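Local coordinates for protein putative peptidase (Bacteroides fragilis, PDB 5DYN) that is a clostripain-family cysteine protease, here an N-terminal piece of the longer enzyme, that probably activates the B. fragilis toxin by cleaving it, at residues G14-V18 and S50-L54; K40-R44 and K75-E79. The contacts are given in a common frame with arbitrary orientation. Residue numbers count along the deposited sequence, not the author numbering.

Contact 1 of 2, residues G14-V18 and S50-L54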
ATOM      1  N   GLY A  14      13.555 -22.339   7.435  1.00 65.14           N
ATOM      2  CA  GLY A  14      13.130 -21.138   8.137  1.00 60.82           C
ATOM      3  C   GLY A  14      13.579 -19.824   7.518  1.00 61.34           C
ATOM      4  O   GLY A  14      13.319 -18.750   8.063  1.00 49.13           O
ATOM      5  N   SER A  15      14.244 -19.907   6.372  1.00 60.23           N
ATOM      6  CA  SER A  15      14.803 -18.734   5.710  1.00 56.49           C
ATOM      7  C   SER A  15      13.737 -17.848   5.062  1.00 59.82           C
ATOM      8  O   SER A  15      12.669 -18.323   4.672  1.00 55.83           O
ATOM      9  CB  SER A  15      15.822 -19.179   4.661  1.00 56.57           C
ATOM     10  OG  SER A  15      15.222 -20.042   3.709  1.00 55.02           O
ATOM     11  N   ARG A  16      14.031 -16.555   4.950  1.00 54.85           N
ATOM     12  CA  ARG A  16      13.132 -15.626   4.270  1.00 51.20           C
ATOM     13  C   ARG A  16      13.905 -14.565   3.493  1.00 48.40           C
ATOM     14  O   ARG A  16      14.934 -14.074   3.953  1.00 53.84           O
ATOM     15  CB  ARG A  16      12.191 -14.951   5.268  1.00 48.40           C
ATOM     16  CG  ARG A  16      11.076 -14.161   4.601  1.00 52.01           C
ATOM     17  CD  ARG A  16      10.500 -13.108   5.528  1.00 49.43           C
ATOM     18  NE  ARG A  16       9.863 -13.687   6.708  1.00 54.64           N
ATOM     19  CZ  ARG A  16       8.569 -13.983   6.795  1.00 52.07           C
ATOM     20  NH1 ARG A  16       7.762 -13.761   5.765  1.00 42.79           N
ATOM     21  NH2 ARG A  16       8.081 -14.503   7.913  1.00 49.75           N
ATOM     22  N   THR A  17      13.401 -14.215   2.313  1.00 51.55           N
ATOM     23  CA  THR A  17      13.996 -13.154   1.505  1.00 48.31           C
ATOM     24  C   THR A  17      13.013 -12.006   1.302  1.00 48.74           C
ATOM     25  O   THR A  17      11.883 -12.216   0.861  1.00 41.33           O
ATOM     26  CB  THR A  17      14.453 -13.675   0.128  1.00 48.79           C
ATOM     27  OG1 THR A  17      15.488 -14.652   0.301  1.00 54.59           O
ATOM     28  CG2 THR A  17      14.982 -12.531  -0.728  1.00 39.27           C
ATOM     29  N   VAL A  18      13.446 -10.794   1.630  1.00 47.54           N
ATOM     30  CA  VAL A  18      12.610  -9.614   1.445  1.00 38.08           C
ATOM     31  C   VAL A  18      13.310  -8.587   0.563  1.00 36.37           C
ATOM     32  O   VAL A  18      14.424  -8.158   0.855  1.00 37.31           O
ATOM     33  CB  VAL A  18      12.245  -8.959   2.793  1.00 38.78           C
ATOM     34  CG1 VAL A  18      11.426  -7.693   2.566  1.00 34.28           C
ATOM     35  CG2 VAL A  18      11.489  -9.941   3.678  1.00 35.69           C
ATOM     36  N   SER A  50      19.920 -16.722   7.531  1.00 58.25           N
ATOM     37  CA  SER A  50      18.727 -17.271   6.895  1.00 60.79           C
ATOM     38  C   SER A  50      17.839 -16.166   6.322  1.00 60.94           C
ATOM     39  O   SER A  50      17.102 -16.384   5.359  1.00 53.26           O
ATOM     40  CB  SER A  50      17.939 -18.120   7.891  1.00 55.27           C
ATOM     41  OG  SER A  50      17.946 -17.528   9.179  1.00 58.75           O
ATOM     42  N   GLY A  51      17.915 -14.979   6.915  1.00 58.02           N
ATOM     43  CA  GLY A  51      17.147 -13.841   6.439  1.00 52.33           C
ATOM     44  C   GLY A  51      17.922 -12.997   5.445  1.00 54.45           C
ATOM     45  O   GLY A  51      19.050 -12.582   5.715  1.00 57.50           O
ATOM     46  N   ASN A  52      17.316 -12.743   4.290  1.00 52.42           N
ATOM     47  CA  ASN A  52      17.950 -11.937   3.253  1.00 42.09           C
ATOM     48  C   ASN A  52      17.192 -10.645   2.979  1.00 46.83           C
ATOM     49  O   ASN A  52      16.133 -10.661   2.346  1.00 48.34           O
ATOM     50  CB  ASN A  52      18.075 -12.733   1.955  1.00 51.03           C
ATOM     51  CG  ASN A  52      18.821 -14.037   2.139  1.00 56.56           C
ATOM     52  OD1 ASN A  52      20.049 -14.054   2.228  1.00 54.57           O
ATOM     53  ND2 ASN A  52      18.083 -15.140   2.185  1.00 51.12           N
ATOM     54  N   LEU A  53      17.732  -9.526   3.454  1.00 43.28           N
ATOM     55  CA  LEU A  53      17.152  -8.225   3.148  1.00 40.14           C
ATOM     56  C   LEU A  53      17.857  -7.586   1.965  1.00 38.65           C
ATOM     57  O   LEU A  53      18.970  -7.074   2.087  1.00 40.48           O
ATOM     58  CB  LEU A  53      17.220  -7.287   4.348  1.00 39.04           C
ATOM     59  CG  LEU A  53      16.597  -5.907   4.115  1.00 38.87           C
ATOM     60  CD1 LEU A  53      15.129  -6.041   3.723  1.00 39.78           C
ATOM     61  CD2 LEU A  53      16.749  -5.018   5.339  1.00 34.29           C
ATOM     62  N   LEU A  54      17.198  -7.619   0.816  1.00 41.79           N
ATOM     63  CA  LEU A  54      17.734  -6.987  -0.374  1.00 40.52           C
ATOM     64  C   LEU A  54      17.085  -5.624  -0.556  1.00 36.47           C
ATOM     65  O   LEU A  54      15.913  -5.431  -0.236  1.00 34.35           O
ATOM     66  CB  LEU A  54      17.517  -7.872  -1.603  1.00 34.85           C
ATOM     67  CG  LEU A  54      18.607  -8.918  -1.872  1.00 41.94           C
ATOM     68  CD1 LEU A  54      18.831  -9.851  -0.692  1.00 40.35           C
ATOM     69  CD2 LEU A  54      18.271  -9.720  -3.104  1.00 48.06           C
TER
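Four backbone hydrogen bonds lock G14-V18 and S50-L54 together as parallel neighbours. R16 N donates to S50 O (3.1 Å) and R16 O accepts from N52 N (2.7 Å). Two residues on, V18 N reaches N52 O (2.8 Å) and V18 O receives L54 N (2.8 Å). R16 and V18 thus turn both their amide and their carbonyl to S50-L54, whereas T17 uses its backbone toward strand 110-116. C-H···O contacts fill in between, as from G51 CA to R16 O (3.3 Å) and T17 CA to N52 O (3.4 Å). On the face bearing T17 and N52, N52 ND2 donates to T17 OG1 at 3.2 Å with a bent angle of 136°; T17 OG1 also bonds Y106 O, and N52 OD1 bonds R67. On the face bearing R16 and V18, V18 CB meets L53 CD1 at 4.2 Å, and L53 continues onto M39 and M43 of helix 29-43. G51 shares this face but has no side chain to offer. The guanidinium of R16 heads away from S50-L54 to the second subunit, where D26 is a salt-bridge partner and the S74 carbonyl a hydrogen-bond acceptor. At the entry to the strands, S15 CB rests 3.2 Å from S50 O, while S15 OG bonds the amide of E109. The segment axes run 4.7 Å apart at 9°, the geometry of adjacent parallel strands; with helix 29-43 as the connection, strands 16-23 and 51-58 form a beta-alpha-beta unit at the middle of an alpha/beta sheet as in clan CD peptidases.

Contact 2 of 2, residues K40-R44 and K75-E79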
ATOM      1  N   LYS A  40      19.437  -1.110   8.366  1.00 44.96           N
ATOM      2  CA  LYS A  40      20.676  -1.679   8.890  1.00 48.43           C
ATOM      3  C   LYS A  40      20.564  -1.910  10.389  1.00 46.56           C
ATOM      4  O   LYS A  40      20.897  -2.982  10.893  1.00 47.84           O
ATOM      5  CB  LYS A  40      21.863  -0.761   8.599  1.00 47.59           C
ATOM      6  CG  LYS A  40      22.193  -0.599   7.133  1.00 43.24           C
ATOM      7  CD  LYS A  40      23.339   0.377   6.955  1.00 45.77           C
ATOM      8  CE  LYS A  40      23.503   0.767   5.504  1.00 54.08           C
ATOM      9  NZ  LYS A  40      24.579   1.780   5.327  1.00 58.54           N
ATOM     10  N   GLU A  41      20.088  -0.888  11.091  1.00 45.11           N
ATOM     11  CA  GLU A  41      19.879  -0.956  12.529  1.00 45.71           C
ATOM     12  C   GLU A  41      18.919  -2.083  12.903  1.00 49.85           C
ATOM     13  O   GLU A  41      19.162  -2.827  13.853  1.00 52.85           O
ATOM     14  CB  GLU A  41      19.353   0.384  13.040  1.00 44.49           C
ATOM     15  CG  GLU A  41      18.840   0.367  14.464  1.00 47.87           C
ATOM     16  CD  GLU A  41      18.572   1.764  14.988  1.00 68.65           C
ATOM     17  OE1 GLU A  41      18.766   2.730  14.216  1.00 64.23           O
ATOM     18  OE2 GLU A  41      18.163   1.895  16.162  1.00 69.00           O
ATOM     19  N   GLY A  42      17.830  -2.209  12.150  1.00 48.83           N
ATOM     20  CA  GLY A  42      16.857  -3.258  12.397  1.00 43.84           C
ATOM     21  C   GLY A  42      17.400  -4.622  12.020  1.00 46.91           C
ATOM     22  O   GLY A  42      17.026  -5.641  12.599  1.00 45.58           O
ATOM     23  N   MET A  43      18.298  -4.634  11.044  1.00 44.75           N
ATOM     24  CA  MET A  43      18.906  -5.868  10.568  1.00 49.34           C
ATOM     25  C   MET A  43      19.818  -6.483  11.628  1.00 53.33           C
ATOM     26  O   MET A  43      20.153  -7.668  11.566  1.00 48.99           O
ATOM     27  CB  MET A  43      19.677  -5.596   9.272  1.00 46.27           C
ATOM     28  CG  MET A  43      20.232  -6.823   8.576  1.00 62.38           C
ATOM     29  SD  MET A  43      19.103  -8.228   8.549  1.00 65.07           S
ATOM     30  CE  MET A  43      17.702  -7.543   7.700  1.00 34.96           C
ATOM     31  N   ARG A  44      20.202  -5.674  12.612  1.00 48.90           N
ATOM     32  CA  ARG A  44      21.086  -6.122  13.683  1.00 49.22           C
ATOM     33  C   ARG A  44      20.449  -7.225  14.521  1.00 51.81           C
ATOM     34  O   ARG A  44      21.100  -8.215  14.854  1.00 53.47           O
ATOM     35  CB  ARG A  44      21.479  -4.944  14.576  1.00 53.57           C
ATOM     36  CG  ARG A  44      22.445  -3.973  13.917  1.00 55.79           C
ATOM     37  CD  ARG A  44      22.609  -2.692  14.720  1.00 55.46           C
ATOM     38  NE  ARG A  44      23.020  -2.943  16.098  1.00 60.54           N
ATOM     39  CZ  ARG A  44      22.226  -2.800  17.155  1.00 64.57           C
ATOM     40  NH1 ARG A  44      20.970  -2.405  16.997  1.00 65.47           N
ATOM     41  NH2 ARG A  44      22.689  -3.049  18.371  1.00 67.48           N
ATOM     42  N   LYS A  75      28.786  -6.897  12.328  1.00 62.84           N
ATOM     43  CA  LYS A  75      28.440  -5.549  11.892  1.00 63.56           C
ATOM     44  C   LYS A  75      27.650  -5.595  10.588  1.00 61.89           C
ATOM     45  O   LYS A  75      28.038  -6.283   9.645  1.00 68.48           O
ATOM     46  CB  LYS A  75      29.708  -4.706  11.719  1.00 68.77           C
ATOM     47  CG  LYS A  75      29.485  -3.325  11.111  1.00 70.77           C
ATOM     48  CD  LYS A  75      30.804  -2.578  10.944  1.00 64.28           C
ATOM     49  CE  LYS A  75      30.840  -1.298  11.764  1.00 72.14           C
ATOM     50  NZ  LYS A  75      30.531  -0.100  10.935  1.00 65.13           N
ATOM     51  N   VAL A  76      26.538  -4.868  10.536  1.00 57.61           N
ATOM     52  CA  VAL A  76      25.723  -4.820   9.327  1.00 55.11           C
ATOM     53  C   VAL A  76      26.463  -4.090   8.210  1.00 60.62           C
ATOM     54  O   VAL A  76      26.942  -2.973   8.400  1.00 67.13           O
ATOM     55  CB  VAL A  76      24.367  -4.132   9.583  1.00 51.43           C
ATOM     56  CG1 VAL A  76      23.618  -3.920   8.276  1.00 46.91           C
ATOM     57  CG2 VAL A  76      23.533  -4.959  10.551  1.00 50.16           C
ATOM     58  N   VAL A  77      26.563  -4.729   7.048  1.00 55.04           N
ATOM     59  CA  VAL A  77      27.291  -4.155   5.921  1.00 52.43           C
ATOM     60  C   VAL A  77      26.503  -4.254   4.615  1.00 53.75           C
ATOM     61  O   VAL A  77      25.743  -5.200   4.403  1.00 49.63           O
ATOM     62  CB  VAL A  77      28.665  -4.837   5.728  1.00 62.22           C
ATOM     63  CG1 VAL A  77      29.587  -4.529   6.901  1.00 58.25           C
ATOM     64  CG2 VAL A  77      28.500  -6.343   5.552  1.00 59.11           C
ATOM     65  N   GLU A  78      26.691  -3.266   3.746  1.00 48.24           N
ATOM     66  CA  GLU A  78      26.059  -3.270   2.432  1.00 48.76           C
ATOM     67  C   GLU A  78      26.822  -4.164   1.464  1.00 46.00           C
ATOM     68  O   GLU A  78      28.037  -4.049   1.331  1.00 53.80           O
ATOM     69  CB  GLU A  78      25.982  -1.852   1.863  1.00 46.20           C
ATOM     70  CG  GLU A  78      25.213  -0.858   2.709  1.00 41.39           C
ATOM     71  CD  GLU A  78      25.206   0.522   2.087  1.00 51.94           C
ATOM     72  OE1 GLU A  78      25.638   0.646   0.921  1.00 54.60           O
ATOM     73  OE2 GLU A  78      24.779   1.483   2.758  1.00 52.67           O
ATOM     74  N   GLU A  79      26.103  -5.050   0.785  1.00 49.70           N
ATOM     75  CA  GLU A  79      26.710  -5.921  -0.212  1.00 43.87           C
ATOM     76  C   GLU A  79      26.111  -5.659  -1.587  1.00 47.45           C
ATOM     77  O   GLU A  79      24.922  -5.886  -1.803  1.00 49.21           O
ATOM     78  CB  GLU A  79      26.527  -7.390   0.172  1.00 46.79           C
ATOM     79  CG  GLU A  79      27.003  -7.730   1.573  1.00 56.92           C
ATOM     80  CD  GLU A  79      26.609  -9.132   1.999  1.00 60.15           C
ATOM     81  OE1 GLU A  79      26.088  -9.885   1.150  1.00 58.58           O
ATOM     82  OE2 GLU A  79      26.819  -9.477   3.183  1.00 63.89           O
TER
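This is a helix-on-strand contact at the surface of the domain: the C-terminal part of helix 29-43 lies against the start of strand 76-83, the outermost strand on that side of the sheet within the chain. V76 does most of the apolar work. Its CA-to-CB bond points at the helix, and its CG2 methyl nestles against this part of the chain, 3.3 Å from K40 O, 3.7 Å from R44 CG and 4.1 Å from M43 CB. K40, M43 and R44, at the C-terminal part of the helix and just after, together form a shallow seat for this methyl. The other methyl, V76 CG1, packs on K40 CB at 3.6 Å. Backbones come close here, with K40 CA and V76 CA 6.0 Å apart, and V76 fills the gap between helix and strand.

Two residues along the strand, E78 leaves sideways, and its carboxylate swings to K40: E78 OE2 forms a salt bridge with K40 NZ at 2.6 Å. K40 reaches it by running fully extended beyond chi1, so its methylene chain spans the gap from helix to strand; E37, one turn earlier, is a long and weak second partner for the same ammonium.

K40 and E78 both touch L68 of strand 64-70, which pairs with strand 76-83 through backbone bonds such as that of V77 with G69, and K70 of the same strand bonds R44 O. The helix end is therefore held over two adjoining antiparallel strands, while M43 packs on V69 of the second subunit.

The centres of contacts 1 and 2 lie about 13 Å apart, and both involve the same five-stranded mixed sheet. Their segments alternate along the chain: 14-18, 40-44, 50-54, then 75-79. Helix 29-43 is the connection between the two strands of contact 1, and its end also reaches the edge strand of contact 2, two strands away from strand 51-58. The contacts meet directly where M43 CE packs 3.4 Å from L53 CB. One helix thus ties the parallel central strands to the edge, where strands 64-70 and 76-83 pair antiparallel, so that helix and sheet pack as two layers of an alpha/beta domain in this N-terminal portion of the clostripain-type protease, and both contacts border the second subunit.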